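Local atomic coordinates of UPSTREAM OF FLC-like protein (DUF966) (PDB entry 6RSN), a protein that polymerises through its DIX-like domain, interprets polarity cues in plant cells, can influence the orientation of cell division and promotes auxin synthesis and signalling. Residues V8-R14 against Y86-Q92; G33-V39 against L72-I78; S58-T62 against I78-H82. The protein carries 1 engineered substitution. One frame throughout, in Å; residues are numbered along the deposited sequence.

Contact 1: residues V8-R14 against Y86-Q92; sequences VVYYLSR and YVLKGSQ. With SO4 (sulfate ion), chain B.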
loop_
_atom_site.group_PDB
_atom_site.type_symbol
_atom_site.label_atom_id
_atom_site.label_comp_id
_atom_site.label_asym_id
_atom_site.label_seq_id
_atom_site.Cartn_x
_atom_site.Cartn_y
_atom_site.Cartn_z
ATOM N N VAL A 8 5.389 -2.646 5.781
ATOM C CA VAL A 8 4.679 -2.545 4.501
ATOM C C VAL A 8 5.690 -2.397 3.385
ATOM O O VAL A 8 6.566 -1.528 3.466
ATOM C CB VAL A 8 3.676 -1.380 4.522
ATOM C CG1 VAL A 8 2.970 -1.229 3.174
ATOM C CG2 VAL A 8 2.638 -1.563 5.644
ATOM N N VAL A 9 5.561 -3.193 2.311
ATOM C CA VAL A 9 6.372 -3.002 1.110
ATOM C C VAL A 9 5.446 -2.402 0.054
ATOM O O VAL A 9 4.325 -2.871 -0.084
ATOM C CB VAL A 9 7.015 -4.316 0.604
ATOM C CG1 VAL A 9 7.602 -4.196 -0.810
ATOM C CG2 VAL A 9 8.122 -4.813 1.551
ATOM N N TYR A 10 5.920 -1.364 -0.656
ATOM C CA TYR A 10 5.089 -0.854 -1.758
ATOM C C TYR A 10 5.917 -0.645 -3.024
ATOM O O TYR A 10 7.098 -0.234 -3.001
ATOM C CB TYR A 10 4.299 0.417 -1.366
ATOM C CG TYR A 10 5.118 1.662 -1.084
ATOM C CD1 TYR A 10 5.602 1.927 0.186
ATOM C CD2 TYR A 10 5.450 2.549 -2.100
ATOM C CE1 TYR A 10 6.356 3.070 0.454
ATOM C CE2 TYR A 10 6.193 3.702 -1.855
ATOM C CZ TYR A 10 6.687 3.937 -0.583
ATOM O OH TYR A 10 7.432 5.071 -0.351
ATOM N N TYR A 11 5.275 -0.878 -4.186
ATOM C CA TYR A 11 5.855 -0.666 -5.504
ATOM C C TYR A 11 5.171 0.543 -6.136
ATOM O O TYR A 11 3.955 0.705 -5.995
ATOM C CB TYR A 11 5.509 -1.845 -6.420
ATOM C CG TYR A 11 6.237 -3.110 -6.048
ATOM C CD1 TYR A 11 5.727 -3.927 -5.047
ATOM C CD2 TYR A 11 7.411 -3.467 -6.694
ATOM C CE1 TYR A 11 6.385 -5.106 -4.738
ATOM C CE2 TYR A 11 8.098 -4.643 -6.365
ATOM C CZ TYR A 11 7.560 -5.448 -5.381
ATOM O OH TYR A 11 8.163 -6.619 -4.976
ATOM N N LEU A 12 5.952 1.494 -6.644
ATOM C CA LEU A 12 5.279 2.570 -7.388
ATOM C C LEU A 12 5.427 2.279 -8.869
ATOM O O LEU A 12 6.505 1.887 -9.322
ATOM C CB LEU A 12 5.973 3.918 -7.139
ATOM C CG LEU A 12 5.914 4.354 -5.691
ATOM C CD1 LEU A 12 6.593 5.734 -5.546
ATOM C CD2 LEU A 12 4.436 4.413 -5.226
ATOM N N SER A 13 4.352 2.530 -9.616
ATOM C CA SER A 13 4.343 2.187 -11.025
ATOM C C SER A 13 4.063 3.469 -11.760
ATOM O O SER A 13 3.042 4.095 -11.501
ATOM C CB SER A 13 3.234 1.152 -11.273
ATOM O OG SER A 13 3.117 0.911 -12.675
ATOM N N ARG A 14 4.966 3.876 -12.661
ATOM C CA ARG A 14 4.701 5.081 -13.417
ATOM C C ARG A 14 4.386 4.693 -14.864
ATOM O O ARG A 14 3.222 4.517 -15.238
ATOM C CB ARG A 14 5.879 6.035 -13.231
ATOM C CG ARG A 14 6.072 6.480 -11.790
ATOM C CD ARG A 14 7.333 7.324 -11.817
ATOM N NE ARG A 14 7.696 8.030 -10.593
ATOM C CZ ARG A 14 8.302 7.487 -9.530
ATOM N NH1 ARG A 14 8.591 6.194 -9.494
ATOM N NH2 ARG A 14 8.599 8.246 -8.489
ATOM N N TYR A 86 2.457 -7.427 3.955
ATOM C CA TYR A 86 1.641 -6.407 3.310
ATOM C C TYR A 86 2.424 -5.863 2.130
ATOM O O TYR A 86 3.541 -5.355 2.308
ATOM C CB TYR A 86 1.253 -5.244 4.229
ATOM C CG TYR A 86 0.326 -5.630 5.353
ATOM C CD1 TYR A 86 -1.018 -5.872 5.113
ATOM C CD2 TYR A 86 0.802 -5.727 6.651
ATOM C CE1 TYR A 86 -1.893 -6.211 6.129
ATOM C CE2 TYR A 86 -0.048 -6.086 7.689
ATOM C CZ TYR A 86 -1.396 -6.299 7.428
ATOM O OH TYR A 86 -2.240 -6.662 8.437
ATOM N N VAL A 87 1.815 -6.006 0.930
ATOM C CA VAL A 87 2.476 -5.571 -0.301
ATOM C C VAL A 87 1.453 -4.760 -1.067
ATOM O O VAL A 87 0.382 -5.287 -1.388
ATOM C CB VAL A 87 2.976 -6.736 -1.200
ATOM C CG1 VAL A 87 3.560 -6.204 -2.491
ATOM C CG2 VAL A 87 3.988 -7.661 -0.515
ATOM N N LEU A 88 1.826 -3.512 -1.369
ATOM C CA LEU A 88 0.909 -2.626 -2.064
ATOM C C LEU A 88 1.566 -2.211 -3.371
ATOM O O LEU A 88 2.789 -2.256 -3.533
ATOM C CB LEU A 88 0.727 -1.349 -1.235
ATOM C CG LEU A 88 0.260 -1.500 0.221
ATOM C CD1 LEU A 88 0.033 -0.150 0.858
ATOM C CD2 LEU A 88 -0.969 -2.371 0.402
ATOM N N LYS A 89 0.725 -1.625 -4.243
ATOM C CA LYS A 89 1.192 -0.992 -5.465
ATOM C C LYS A 89 0.471 0.346 -5.540
ATOM O O LYS A 89 -0.714 0.452 -5.328
ATOM C CB LYS A 89 0.904 -1.838 -6.693
ATOM C CG LYS A 89 1.354 -1.254 -8.035
ATOM C CD LYS A 89 0.757 -2.164 -9.094
ATOM C CE LYS A 89 1.406 -2.147 -10.438
ATOM N NZ LYS A 89 0.388 -2.596 -11.434
ATOM N N GLY A 90 1.259 1.427 -5.693
ATOM C CA GLY A 90 0.665 2.711 -6.084
ATOM C C GLY A 90 0.869 2.928 -7.562
ATOM O O GLY A 90 2.009 2.979 -8.028
ATOM N N SER A 91 -0.255 3.141 -8.260
ATOM C CA SER A 91 -0.207 3.269 -9.717
ATOM C C SER A 91 -0.356 4.755 -10.004
ATOM O O SER A 91 -1.322 5.359 -9.543
ATOM C CB SER A 91 -1.366 2.493 -10.301
ATOM O OG SER A 91 -1.127 1.096 -10.147
ATOM N N GLN A 92 0.577 5.342 -10.760
ATOM C CA GLN A 92 0.503 6.800 -10.956
ATOM C C GLN A 92 -0.798 7.198 -11.639
ATOM O O GLN A 92 -1.120 6.645 -12.705
ATOM C CB GLN A 92 1.665 7.242 -11.876
ATOM C CG GLN A 92 1.712 8.732 -12.138
ATOM C CD GLN A 92 2.835 9.025 -13.129
ATOM O OE1 GLN A 92 3.290 8.161 -13.876
ATOM N NE2 GLN A 92 3.171 10.274 -13.282
HETATM S S SO4 B . 10.284 7.764 -5.497
HETATM O O1 SO4 B . 9.576 8.963 -5.872
HETATM O O2 SO4 B . 11.348 8.085 -4.591
HETATM O O3 SO4 B . 9.374 6.854 -4.847
HETATM O O4 SO4 B . 10.835 7.148 -6.674
HETATM O O HOH W 1 0.699 4.687 -14.314
#

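Contact 2: residues G33-V39 against L72-I78; sequences GLYLKDV and LSDEDFI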
loop_
_atom_site.group_PDB
_atom_site.type_symbol
_atom_site.label_atom_id
_atom_site.label_comp_id
_atom_site.label_asym_id
_atom_site.label_seq_id
_atom_site.Cartn_x
_atom_site.Cartn_y
_atom_site.Cartn_z
ATOM N N GLY A 33 -5.753 -5.033 12.456
ATOM C CA GLY A 33 -5.904 -4.679 11.059
ATOM C C GLY A 33 -5.329 -3.318 10.663
ATOM O O GLY A 33 -5.509 -2.266 11.286
ATOM N N LEU A 34 -4.798 -3.343 9.452
ATOM C CA LEU A 34 -4.268 -2.155 8.805
ATOM C C LEU A 34 -5.295 -1.617 7.812
ATOM O O LEU A 34 -5.930 -2.420 7.113
ATOM C CB LEU A 34 -3.056 -2.662 8.042
ATOM C CG LEU A 34 -2.376 -1.611 7.148
ATOM C CD1 LEU A 34 -1.701 -0.519 7.945
ATOM C CD2 LEU A 34 -1.441 -2.318 6.212
ATOM N N TYR A 35 -5.476 -0.286 7.792
ATOM C CA TYR A 35 -6.351 0.367 6.820
ATOM C C TYR A 35 -5.501 1.219 5.882
ATOM O O TYR A 35 -4.423 1.692 6.273
ATOM C CB TYR A 35 -7.375 1.261 7.521
ATOM C CG TYR A 35 -8.367 0.439 8.325
ATOM C CD1 TYR A 35 -8.007 -0.161 9.514
ATOM C CD2 TYR A 35 -9.638 0.206 7.836
ATOM C CE1 TYR A 35 -8.906 -0.944 10.238
ATOM C CE2 TYR A 35 -10.558 -0.538 8.565
ATOM C CZ TYR A 35 -10.188 -1.127 9.750
ATOM O OH TYR A 35 -11.175 -1.850 10.373
ATOM N N LEU A 36 -6.059 1.452 4.692
ATOM C CA LEU A 36 -5.247 2.217 3.749
ATOM C C LEU A 36 -4.892 3.588 4.341
ATOM O O LEU A 36 -3.774 4.096 4.160
ATOM C CB LEU A 36 -5.926 2.323 2.366
ATOM C CG LEU A 36 -5.164 3.258 1.407
ATOM C CD1 LEU A 36 -3.789 2.660 0.995
ATOM C CD2 LEU A 36 -5.923 3.474 0.070
ATOM N N LYS A 37 -5.848 4.170 5.085
ATOM C CA LYS A 37 -5.605 5.463 5.692
ATOM C C LYS A 37 -4.378 5.403 6.621
ATOM O O LYS A 37 -3.681 6.393 6.728
ATOM C CB LYS A 37 -6.851 5.975 6.437
ATOM C CG LYS A 37 -7.282 5.108 7.591
ATOM C CD LYS A 37 -8.557 5.590 8.319
ATOM C CE LYS A 37 -8.536 5.132 9.763
ATOM N NZ LYS A 37 -9.058 3.752 9.956
ATOM N N ASP A 38 -4.093 4.270 7.296
ATOM C CA ASP A 38 -2.916 4.166 8.171
ATOM C C ASP A 38 -1.616 4.320 7.352
ATOM O O ASP A 38 -0.679 5.029 7.767
ATOM C CB ASP A 38 -2.880 2.849 8.932
ATOM C CG ASP A 38 -4.088 2.690 9.849
ATOM O OD1 ASP A 38 -4.442 3.671 10.482
ATOM O OD2 ASP A 38 -4.662 1.596 9.911
ATOM N N VAL A 39 -1.562 3.626 6.189
ATOM C CA VAL A 39 -0.454 3.667 5.230
ATOM C C VAL A 39 -0.295 5.071 4.676
ATOM O O VAL A 39 0.814 5.632 4.686
ATOM C CB VAL A 39 -0.644 2.667 4.088
ATOM C CG1 VAL A 39 0.515 2.813 3.070
ATOM C CG2 VAL A 39 -0.800 1.244 4.655
ATOM N N LEU A 72 -7.928 -0.375 -3.563
ATOM C CA LEU A 72 -8.306 0.133 -2.245
ATOM C C LEU A 72 -8.793 1.597 -2.222
ATOM O O LEU A 72 -8.246 2.426 -2.925
ATOM C CB LEU A 72 -7.041 0.099 -1.379
ATOM C CG LEU A 72 -6.322 -1.247 -1.210
ATOM C CD1 LEU A 72 -4.924 -1.043 -0.628
ATOM C CD2 LEU A 72 -7.113 -2.160 -0.253
ATOM N N SER A 73 -9.795 1.912 -1.383
ATOM C CA SER A 73 -10.164 3.265 -0.936
ATOM C C SER A 73 -9.529 3.542 0.403
ATOM O O SER A 73 -9.178 2.583 1.075
ATOM C CB SER A 73 -11.640 3.392 -0.741
ATOM O OG SER A 73 -12.283 3.031 -1.949
ATOM N N ASP A 74 -9.425 4.851 0.766
ATOM C CA ASP A 74 -8.809 5.309 2.011
ATOM C C ASP A 74 -9.423 4.596 3.212
ATOM O O ASP A 74 -8.753 4.182 4.164
ATOM C CB ASP A 74 -8.815 6.844 2.119
ATOM C CG ASP A 74 -7.749 7.537 1.253
ATOM O OD1 ASP A 74 -7.426 7.008 0.165
ATOM O OD2 ASP A 74 -7.263 8.638 1.648
ATOM N N GLU A 75 -10.733 4.384 3.142
ATOM C CA GLU A 75 -11.417 3.802 4.284
ATOM C C GLU A 75 -11.350 2.264 4.313
ATOM O O GLU A 75 -11.928 1.660 5.233
ATOM C CB GLU A 75 -12.832 4.412 4.440
ATOM C CG GLU A 75 -13.774 4.195 3.263
ATOM C CD GLU A 75 -13.669 5.038 1.978
ATOM O OE1 GLU A 75 -12.795 5.957 1.909
ATOM O OE2 GLU A 75 -14.477 4.778 1.034
ATOM N N ASP A 76 -10.694 1.625 3.327
ATOM C CA ASP A 76 -10.676 0.177 3.208
ATOM C C ASP A 76 -9.631 -0.490 4.108
ATOM O O ASP A 76 -8.523 0.016 4.343
ATOM C CB ASP A 76 -10.460 -0.324 1.778
ATOM C CG ASP A 76 -11.608 -0.054 0.824
ATOM O OD1 ASP A 76 -12.736 0.277 1.320
ATOM O OD2 ASP A 76 -11.404 -0.236 -0.403
ATOM N N PHE A 77 -10.002 -1.683 4.580
ATOM C CA PHE A 77 -9.141 -2.579 5.337
ATOM C C PHE A 77 -8.243 -3.284 4.337
ATOM O O PHE A 77 -8.646 -3.584 3.195
ATOM C CB PHE A 77 -10.052 -3.634 5.992
ATOM C CG PHE A 77 -9.419 -4.646 6.920
ATOM C CD1 PHE A 77 -9.289 -4.383 8.274
ATOM C CD2 PHE A 77 -8.934 -5.857 6.440
ATOM C CE1 PHE A 77 -8.743 -5.310 9.160
ATOM C CE2 PHE A 77 -8.410 -6.790 7.336
ATOM C CZ PHE A 77 -8.292 -6.516 8.677
ATOM N N ILE A 78 -6.996 -3.513 4.764
ATOM C CA ILE A 78 -6.035 -4.160 3.902
ATOM C C ILE A 78 -5.750 -5.563 4.420
ATOM O O ILE A 78 -5.366 -5.735 5.567
ATOM C CB ILE A 78 -4.716 -3.363 3.840
ATOM C CG1 ILE A 78 -4.947 -1.957 3.261
ATOM C CG2 ILE A 78 -3.734 -4.139 2.980
ATOM C CD1 ILE A 78 -3.678 -1.074 3.229
HETATM O O HOH W 2 -4.820 -6.104 8.107
#

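Contact 3: residues S58-T62 against I78-H82; sequences SSKRT and IFPVH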
loop_
_atom_site.group_PDB
_atom_site.type_symbol
_atom_site.label_atom_id
_atom_site.label_comp_id
_atom_site.label_asym_id
_atom_site.label_seq_id
_atom_site.Cartn_x
_atom_site.Cartn_y
_atom_site.Cartn_z
ATOM N N SER A 58 -3.400 -0.222 -4.401
ATOM C CA SER A 58 -3.939 -1.576 -4.469
ATOM C C SER A 58 -3.152 -2.408 -3.453
ATOM O O SER A 58 -2.065 -2.013 -2.995
ATOM C CB SER A 58 -3.796 -2.144 -5.866
ATOM O OG SER A 58 -4.601 -1.438 -6.840
ATOM N N SER A 59 -3.718 -3.551 -3.056
ATOM C CA SER A 59 -2.935 -4.481 -2.257
ATOM C C SER A 59 -2.907 -5.822 -2.976
ATOM O O SER A 59 -3.843 -6.211 -3.679
ATOM C CB SER A 59 -3.479 -4.608 -0.837
ATOM O OG SER A 59 -4.786 -5.188 -0.889
ATOM N N LYS A 60 -1.773 -6.504 -2.837
ATOM C CA LYS A 60 -1.653 -7.819 -3.464
ATOM C C LYS A 60 -2.519 -8.834 -2.707
ATOM O O LYS A 60 -2.522 -8.963 -1.474
ATOM C CB LYS A 60 -0.168 -8.187 -3.403
ATOM C CG LYS A 60 0.245 -9.373 -4.260
ATOM C CD LYS A 60 1.706 -9.695 -3.951
ATOM C CE LYS A 60 2.248 -10.717 -4.913
ATOM N NZ LYS A 60 3.550 -11.279 -4.460
ATOM N N ARG A 61 -3.250 -9.650 -3.474
ATOM C CA ARG A 61 -4.165 -10.606 -2.870
ATOM C C ARG A 61 -4.174 -11.905 -3.692
ATOM O O ARG A 61 -4.054 -11.857 -4.896
ATOM C CB ARG A 61 -5.536 -9.917 -2.890
ATOM C CG ARG A 61 -6.696 -10.855 -2.617
ATOM C CD ARG A 61 -6.924 -10.719 -1.114
ATOM N NE ARG A 61 -7.357 -9.338 -0.843
ATOM C CZ ARG A 61 -8.640 -8.963 -0.777
ATOM N NH1 ARG A 61 -9.595 -9.862 -0.941
ATOM N NH2 ARG A 61 -8.959 -7.715 -0.484
ATOM N N THR A 62 -4.359 -13.088 -3.079
ATOM C CA THR A 62 -4.389 -14.335 -3.863
ATOM C C THR A 62 -5.571 -14.354 -4.837
ATOM O O THR A 62 -6.659 -13.848 -4.520
ATOM C CB THR A 62 -4.312 -15.602 -2.995
ATOM O OG1 THR A 62 -5.593 -15.718 -2.387
ATOM C CG2 THR A 62 -3.253 -15.534 -1.935
ATOM N N ILE A 78 -6.996 -3.513 4.764
ATOM C CA ILE A 78 -6.035 -4.160 3.902
ATOM C C ILE A 78 -5.750 -5.563 4.420
ATOM O O ILE A 78 -5.366 -5.735 5.567
ATOM C CB ILE A 78 -4.716 -3.363 3.840
ATOM C CG1 ILE A 78 -4.947 -1.957 3.261
ATOM C CG2 ILE A 78 -3.734 -4.139 2.980
ATOM C CD1 ILE A 78 -3.678 -1.074 3.229
ATOM N N PHE A 79 -5.968 -6.577 3.575
ATOM C CA PHE A 79 -5.598 -7.927 3.965
ATOM C C PHE A 79 -4.134 -8.232 3.622
ATOM O O PHE A 79 -3.647 -7.868 2.545
ATOM C CB PHE A 79 -6.536 -8.898 3.259
ATOM C CG PHE A 79 -7.983 -8.705 3.617
ATOM C CD1 PHE A 79 -8.489 -9.226 4.800
ATOM C CD2 PHE A 79 -8.819 -7.952 2.830
ATOM C CE1 PHE A 79 -9.829 -9.060 5.098
ATOM C CE2 PHE A 79 -10.158 -7.769 3.127
ATOM C CZ PHE A 79 -10.684 -8.367 4.265
ATOM N N PRO A 80 -3.420 -8.999 4.481
ATOM C CA PRO A 80 -2.042 -9.419 4.201
ATOM C C PRO A 80 -1.965 -10.545 3.169
ATOM O O PRO A 80 -2.951 -11.245 2.916
ATOM C CB PRO A 80 -1.589 -9.990 5.553
ATOM C CG PRO A 80 -2.865 -10.571 6.116
ATOM C CD PRO A 80 -3.919 -9.542 5.752
ATOM N N VAL A 81 -0.763 -10.711 2.600
ATOM C CA VAL A 81 -0.454 -11.813 1.700
ATOM C C VAL A 81 0.709 -12.605 2.304
ATOM O O VAL A 81 1.699 -12.015 2.752
ATOM C CB VAL A 81 -0.165 -11.299 0.270
ATOM C CG1 VAL A 81 1.265 -10.793 0.077
ATOM C CG2 VAL A 81 -0.552 -12.301 -0.805
ATOM N N HIS A 82 0.572 -13.939 2.327
ATOM C CA HIS A 82 1.506 -14.829 3.007
ATOM C C HIS A 82 1.575 -14.475 4.492
ATOM O O HIS A 82 0.550 -14.271 5.137
ATOM C CB HIS A 82 2.906 -14.831 2.360
ATOM C CG HIS A 82 2.919 -14.815 0.865
ATOM N ND1 HIS A 82 3.634 -13.870 0.144
ATOM C CD2 HIS A 82 2.319 -15.611 -0.050
ATOM C CE1 HIS A 82 3.471 -14.086 -1.148
ATOM N NE2 HIS A 82 2.667 -15.150 -1.293
HETATM O O HOH W 3 -6.921 -5.859 0.617
HETATM O O HOH W 4 -0.999 -7.333 0.770
HETATM O O HOH W 5 -4.590 -7.804 -0.015
#

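Contact 1: residues V8-R14 against Y86-Q92
Val-9 and Leu-88 belong to two parallel strands, 8-13 and 86-92, whose axes come within 4.5 Å and diverge by 22°, and six backbone hydrogen bonds run from Val-9 N to Ser-13 O. They form the central parallel pair of the mixed sheet of the ubiquitin-like fold, here a DIX-like domain. The bond from Gly-90 N to Tyr-11 O measures 2.8 Å, and the donor lies nearly in line with the carbonyl.

On the face covered by helix 36-47, Val-8, Tyr-10 and Leu-12 lie beside Tyr-86, Leu-88 and Gly-90. Val-8 has CG1 anti to its nitrogen (chi1 178°), which sets this branch 3.9 Å from Leu-88 CD1, the two side chains crossing at a slant. Tyr-10 and Leu-88 touch only near the backbone, CB to CB at 4.0 Å; the phenol then leads away, and its OH is hydrogen-bonded to Arg-47.

The other face carries Val-9, Tyr-11 and Ser-13. Here the Tyr-11 ring turns its edge to Val-87, CE1 lying 3.8 Å from CG1 with that methyl near the ring plane. Lys-89, fully extended, runs past Ser-13 so that its CE sits 3.9 Å from Ser-13 CB, and its charged end makes a cation-pi contact with Trp-69.

Beyond the strand, the poorly ordered Arg-14 donates from NH2 to O4 of a sulfate, probably left from crystallisation, that Arg-47 also binds. The last link is a water that donates to Arg-14 O at 2.7 Å and to Gln-92 O at 3.1 Å.

Contact 2: residues G33-V39 against L72-I78
Ile-78 CD1 is the point on which the tight side of this contact converges: it lies 3.7 Å from Leu-36 CA and 3.9 Å from Leu-34 CD2, with Val-39 CG2 coming in at about a right angle. With chi1 at 174° the Leu-36 chain leaves beside its carbonyl carbon, and chi2 then brings CD2 to 3.8 Å from Leu-72 CB. Two backbone bonds close this side, Ile-78 N to Leu-34 O at 2.8 Å and Leu-36 N to Asp-76 O at 2.9 Å.

The outer side is looser. Phe-77 points an edge at the face of Tyr-35, a T-shaped pair with planes at 88° and centroids 5.4 Å apart. A water bridges Leu-34 N and Ile-78 O. Farther out, at the turn from Ser-73 to Asp-76, exposed Lys-37 gives only a weak bond from its N to Asp-74 O.

Asp-38, at N3, takes the N-H of the N-cap residue Tyr-35 on OD2, the one bond of a capping box that is present; its OD1 bonds to Ser-29. Strand pair and cap thus meet at the N-terminal start of helix 36-47, the helix that packs on the sheet in the ubiquitin-like fold.

Contact 3: residues S58-T62 against I78-H82
Val-81 and Lys-60 meet where the loop that follows strand 77-78 runs alongside strand 55-63 of the ubiquitin-like, DIX-like domain. No direct hydrogen bond crosses; the two are held together in three ways.

Van der Waals contact comes first. Val-81 CB lies 3.7 Å from Lys-60 O, and its CG1 meets the extended lysine chain at CD, 4.2 Å away, although Val-81 is poorly ordered. At the buried end, Ser-59 CB rests 3.9 Å from Ile-78 CG2.

The second kind is contact of a flat guanidinium with an aromatic side chain. Arg-61 folds at chi2 (94°) and chi3 (65°), which swings its guanidinium back over the loop. Phe-79 CD2 then lies over one face of that group, displaced toward its rim, 3.3 Å from NH2. The planes stand 71° apart, so this is no parallel stack; the arginine's cation-pi partner is Tyr-70. Replacing Arg-61 by an alanine would probably leave Phe-79 freer to turn and strip two bridging waters of a donor each.

Those waters are the third kind. One donates to both Lys-60 O and Phe-79 O and accepts from Arg-61 NE, in the plane of the guanidinium. The other accepts from Arg-61 NH2 at 3.0 Å and from Phe-79 N at 3.2 Å, and it is hydrogen-bonded to Ser-59 OG at 2.7 Å.

In the fold
All three contacts lie in one DIX-like domain, the part through which the protein polymerises. Along the chain, contact 1 closes the outer loop, and contacts 2 and 3 are nested inside it, their segments alternating and sharing Ile-78. Their centres are about 14 Å (1 and 2), 12 Å (1 and 3) and 11 Å (2 and 3) apart. Contacts 1 and 3 reach the same five-stranded sheet, in which strand 86-92 adjoins 55-63, with probable hydrogen bonds from Lys-60 N to Val-87 O and from Ser-58 N to Lys-89 O. Contact 2 lies on the helix side, where Val-39 and Ile-78 pack against Leu-88. Residues 72-82 tie the start of helix 36-47 to strand 55-63.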